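Local atomic coordinates of hypothetical 39.9 kDa protein (Saccharomyces cerevisiae, PDB entry 2GA8), a protein that acts as an ATP-dependent kinase with a P-loop and could take part in assembling the endoplasmic reticulum membrane. Residues V76-M90 with E102-A113. Residues are numbered along the deposited sequence; the frame is centred on the assembly and turned at random.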
# COMPACT_ATOMS: atom_id res chain seq x y z
N VAL A 76 -4.64 -14.13 9.75
CA VAL A 76 -5.16 -14.87 8.61
C VAL A 76 -5.89 -16.16 8.94
O VAL A 76 -5.86 -17.11 8.17
CB VAL A 76 -4.02 -15.17 7.61
CG1 VAL A 76 -3.48 -13.87 7.03
CG2 VAL A 76 -2.91 -15.94 8.30
N ASP A 77 -6.55 -16.18 10.09
CA ASP A 77 -7.31 -17.35 10.51
C ASP A 77 -8.54 -17.53 9.61
O ASP A 77 -9.02 -18.65 9.42
CB ASP A 77 -7.76 -17.19 11.97
CG ASP A 77 -8.52 -15.91 12.21
OD1 ASP A 77 -9.59 -15.73 11.59
OD2 ASP A 77 -8.05 -15.07 13.01
N SER A 78 -9.03 -16.43 9.06
CA SER A 78 -10.21 -16.45 8.19
C SER A 78 -9.89 -17.00 6.80
O SER A 78 -10.80 -17.27 6.01
CB SER A 78 -10.78 -15.04 8.05
OG SER A 78 -11.11 -14.49 9.31
N LEU A 79 -8.61 -17.16 6.49
CA LEU A 79 -8.19 -17.66 5.19
C LEU A 79 -8.00 -19.17 5.19
O LEU A 79 -7.60 -19.74 6.20
CB LEU A 79 -6.88 -17.00 4.77
CG LEU A 79 -6.88 -15.49 4.56
CD1 LEU A 79 -5.51 -15.07 4.03
CD2 LEU A 79 -7.98 -15.08 3.59
N LYS A 80 -8.29 -19.80 4.06
CA LYS A 80 -8.12 -21.24 3.98
C LYS A 80 -6.65 -21.54 3.76
O LYS A 80 -5.93 -20.75 3.13
CB LYS A 80 -8.97 -21.83 2.84
CG LYS A 80 -8.21 -22.08 1.54
CD LYS A 80 -9.11 -22.76 0.51
CE LYS A 80 -8.34 -23.11 -0.75
NZ LYS A 80 -7.24 -24.08 -0.46
N THR A 81 -6.19 -22.66 4.29
CA THR A 81 -4.79 -23.05 4.16
C THR A 81 -4.53 -23.71 2.82
O THR A 81 -5.28 -24.59 2.39
CB THR A 81 -4.37 -24.02 5.28
OG1 THR A 81 -4.58 -23.40 6.56
CG2 THR A 81 -2.91 -24.40 5.15
N LEU A 82 -3.47 -23.28 2.14
CA LEU A 82 -3.10 -23.89 0.88
C LEU A 82 -2.40 -25.17 1.30
O LEU A 82 -1.25 -25.13 1.76
CB LEU A 82 -2.14 -22.98 0.11
CG LEU A 82 -1.77 -23.43 -1.31
CD1 LEU A 82 -3.03 -23.54 -2.17
CD2 LEU A 82 -0.79 -22.44 -1.91
N GLN A 83 -3.09 -26.29 1.18
CA GLN A 83 -2.53 -27.58 1.57
C GLN A 83 -1.15 -27.83 0.97
O GLN A 83 -0.87 -27.41 -0.15
CB GLN A 83 -3.48 -28.71 1.18
CG GLN A 83 -4.83 -28.67 1.89
CD GLN A 83 -4.69 -28.69 3.41
OE1 GLN A 83 -4.01 -29.56 3.97
NE2 GLN A 83 -5.32 -27.73 4.08
N PRO A 84 -0.27 -28.51 1.72
CA PRO A 84 1.09 -28.82 1.28
C PRO A 84 1.22 -29.27 -0.18
O PRO A 84 2.14 -28.85 -0.88
CB PRO A 84 1.52 -29.90 2.26
CG PRO A 84 0.86 -29.45 3.53
CD PRO A 84 -0.54 -29.10 3.04
N ASN A 85 0.30 -30.11 -0.63
CA ASN A 85 0.35 -30.59 -2.01
C ASN A 85 0.16 -29.45 -3.01
O ASN A 85 0.88 -29.36 -4.00
CB ASN A 85 -0.72 -31.68 -2.23
CG ASN A 85 -2.13 -31.20 -1.94
OD1 ASN A 85 -2.45 -30.82 -0.82
ND2 ASN A 85 -2.98 -31.23 -2.96
N LYS A 86 -0.81 -28.59 -2.73
CA LYS A 86 -1.10 -27.45 -3.60
C LYS A 86 0.03 -26.42 -3.57
O LYS A 86 0.31 -25.76 -4.57
CB LYS A 86 -2.42 -26.80 -3.19
CG LYS A 86 -3.64 -27.67 -3.46
CD LYS A 86 -3.86 -27.86 -4.95
CE LYS A 86 -5.04 -28.79 -5.23
NZ LYS A 86 -4.77 -30.18 -4.75
N VAL A 87 0.69 -26.29 -2.41
CA VAL A 87 1.80 -25.36 -2.27
C VAL A 87 2.93 -25.78 -3.20
O VAL A 87 3.52 -24.95 -3.90
CB VAL A 87 2.33 -25.33 -0.82
CG1 VAL A 87 3.57 -24.45 -0.74
CG2 VAL A 87 1.26 -24.81 0.12
N ALA A 88 3.22 -27.07 -3.22
CA ALA A 88 4.28 -27.60 -4.07
C ALA A 88 3.95 -27.35 -5.54
O ALA A 88 4.81 -26.95 -6.32
CB ALA A 88 4.47 -29.09 -3.81
N GLU A 89 2.69 -27.59 -5.90
CA GLU A 89 2.25 -27.39 -7.28
C GLU A 89 2.48 -25.95 -7.72
O GLU A 89 3.03 -25.70 -8.79
CB GLU A 89 0.76 -27.73 -7.40
CG GLU A 89 0.22 -27.61 -8.81
CD GLU A 89 -1.27 -27.92 -8.89
OE1 GLU A 89 -1.67 -29.01 -8.46
OE2 GLU A 89 -2.03 -27.06 -9.39
N MET A 90 2.06 -25.00 -6.88
CA MET A 90 2.23 -23.58 -7.18
C MET A 90 3.69 -23.24 -7.40
O MET A 90 4.05 -22.57 -8.36
CB MET A 90 1.68 -22.73 -6.04
CG MET A 90 2.14 -21.27 -6.08
SD MET A 90 1.66 -20.38 -4.59
CE MET A 90 2.91 -20.95 -3.44
N GLU A 102 -6.60 -13.96 -13.67
CA GLU A 102 -7.49 -12.85 -13.98
C GLU A 102 -8.79 -12.91 -13.17
O GLU A 102 -9.74 -12.18 -13.44
CB GLU A 102 -7.84 -12.85 -15.48
CG GLU A 102 -6.63 -12.76 -16.40
CD GLU A 102 -7.01 -12.74 -17.87
OE1 GLU A 102 -7.54 -11.71 -18.34
OE2 GLU A 102 -6.79 -13.77 -18.55
N ASP A 103 -8.81 -13.78 -12.17
CA ASP A 103 -9.99 -13.96 -11.32
C ASP A 103 -9.97 -13.05 -10.10
O ASP A 103 -9.33 -13.36 -9.09
CB ASP A 103 -10.07 -15.43 -10.89
CG ASP A 103 -11.29 -15.73 -10.04
OD1 ASP A 103 -12.13 -14.82 -9.85
OD2 ASP A 103 -11.40 -16.88 -9.57
N VAL A 104 -10.68 -11.93 -10.18
CA VAL A 104 -10.72 -10.98 -9.07
C VAL A 104 -11.41 -11.53 -7.84
O VAL A 104 -11.31 -10.96 -6.76
CB VAL A 104 -11.39 -9.65 -9.48
CG1 VAL A 104 -10.65 -9.03 -10.65
CG2 VAL A 104 -12.86 -9.88 -9.84
N ASN A 105 -12.13 -12.65 -8.00
CA ASN A 105 -12.83 -13.27 -6.88
C ASN A 105 -12.06 -14.42 -6.23
O ASN A 105 -12.56 -15.06 -5.30
CB ASN A 105 -14.21 -13.77 -7.31
CG ASN A 105 -15.30 -12.74 -7.11
OD1 ASN A 105 -16.49 -13.05 -7.22
ND2 ASN A 105 -14.91 -11.51 -6.81
N PHE A 106 -10.85 -14.70 -6.71
CA PHE A 106 -10.03 -15.75 -6.14
C PHE A 106 -9.64 -15.29 -4.74
O PHE A 106 -9.02 -14.25 -4.57
CB PHE A 106 -8.76 -15.96 -6.97
CG PHE A 106 -7.82 -17.00 -6.42
CD1 PHE A 106 -8.15 -18.35 -6.48
CD2 PHE A 106 -6.60 -16.62 -5.87
CE1 PHE A 106 -7.27 -19.31 -5.99
CE2 PHE A 106 -5.71 -17.58 -5.38
CZ PHE A 106 -6.05 -18.93 -5.44
N GLN A 107 -10.03 -16.06 -3.72
CA GLN A 107 -9.72 -15.68 -2.35
C GLN A 107 -8.28 -16.00 -1.98
O GLN A 107 -7.72 -17.01 -2.39
CB GLN A 107 -10.67 -16.36 -1.36
CG GLN A 107 -12.11 -15.86 -1.44
CD GLN A 107 -12.21 -14.36 -1.20
OE1 GLN A 107 -11.88 -13.86 -0.12
NE2 GLN A 107 -12.66 -13.63 -2.22
N PRO A 108 -7.65 -15.11 -1.20
CA PRO A 108 -6.27 -15.30 -0.76
C PRO A 108 -6.18 -16.56 0.09
O PRO A 108 -7.13 -16.91 0.79
CB PRO A 108 -5.99 -14.04 0.06
CG PRO A 108 -6.88 -13.01 -0.56
CD PRO A 108 -8.16 -13.78 -0.79
N VAL A 109 -5.04 -17.23 0.02
CA VAL A 109 -4.81 -18.44 0.80
C VAL A 109 -3.49 -18.29 1.55
O VAL A 109 -2.64 -17.49 1.17
CB VAL A 109 -4.78 -19.70 -0.11
CG1 VAL A 109 -6.14 -19.89 -0.77
CG2 VAL A 109 -3.69 -19.57 -1.17
N LYS A 110 -3.34 -19.06 2.62
CA LYS A 110 -2.14 -18.99 3.45
C LYS A 110 -1.39 -20.31 3.53
O LYS A 110 -1.94 -21.37 3.21
CB LYS A 110 -2.53 -18.58 4.87
CG LYS A 110 -3.42 -19.61 5.56
CD LYS A 110 -3.89 -19.16 6.92
CE LYS A 110 -4.80 -20.20 7.55
NZ LYS A 110 -5.41 -19.72 8.82
N TYR A 111 -0.14 -20.24 3.96
CA TYR A 111 0.70 -21.43 4.12
C TYR A 111 2.01 -21.07 4.80
O TYR A 111 2.49 -19.94 4.71
CB TYR A 111 0.96 -22.10 2.77
CG TYR A 111 1.82 -21.32 1.81
CD1 TYR A 111 3.21 -21.42 1.83
CD2 TYR A 111 1.23 -20.47 0.87
CE1 TYR A 111 3.99 -20.71 0.94
CE2 TYR A 111 2.01 -19.75 -0.03
CZ TYR A 111 3.39 -19.87 0.01
OH TYR A 111 4.15 -19.16 -0.88
N SER A 112 2.59 -22.05 5.50
CA SER A 112 3.85 -21.85 6.20
C SER A 112 5.01 -21.83 5.22
O SER A 112 5.26 -22.82 4.52
CB SER A 112 4.05 -22.96 7.23
OG SER A 112 2.96 -23.02 8.12
N ALA A 113 5.72 -20.71 5.16
CA ALA A 113 6.86 -20.56 4.27
C ALA A 113 8.16 -20.88 5.00
O ALA A 113 8.18 -20.99 6.22
CB ALA A 113 6.91 -19.14 3.71
O HOH W 1 -9.34 -18.39 1.60
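L82 and Y111 pack side by side where the short strand at 80-81 runs parallel to strand 109-111, the two strands of a beta-alpha-beta unit connected through helix 84-92. This pairing forms one edge of a mixed sheet, away from the P-loop, and strand 123-125 continues the sheet beyond 109-111. Two backbone bonds set the register around K110: its N donates to K80 O at 3.1 Å, and L82 N reaches its O at 2.7 Å, almost straight at 175°. The tight apolar part gathers where the helix covers Y111. V87 CG1 lies over one ring face, offset toward the rim, 4.0 Å from Y111 CD1, while V87 CG2 touches Y111 CB. L82 CD2 and M90 CE approach the same ring obliquely; the bend of M90 at its last torsion (chi3 78°) brings CE to 3.4 Å from Y111 OH. Next to this group V109 CG2 touches CB and both methyls of L82, at 4.0 Å from CB.

Solvent reaches the pairing at K80 and T81. K80 lays CG and CE along V109 CG1, on the same face as that valine, and a water bridges K80 N and P108 O. L79 CD2 rests against P108 O, backed by helix 192-206. On the opposite face K110, extended beyond CG, crosses T81, whose OG1 lies 3.4 Å from K110 CE, and runs alongside V76 CG2 to the turn at 76-79. Replacing K110 by an alanine would probably leave V76 O with one donor fewer and open a gap beside V76 CG2, letting the turn shift against the strand. D77, in that turn, makes a salt bridge with K204. V76 O takes L79 N and K110 NZ from opposite faces of its carbonyl plane, the ammonium 2.7 Å away and 35° out of that plane.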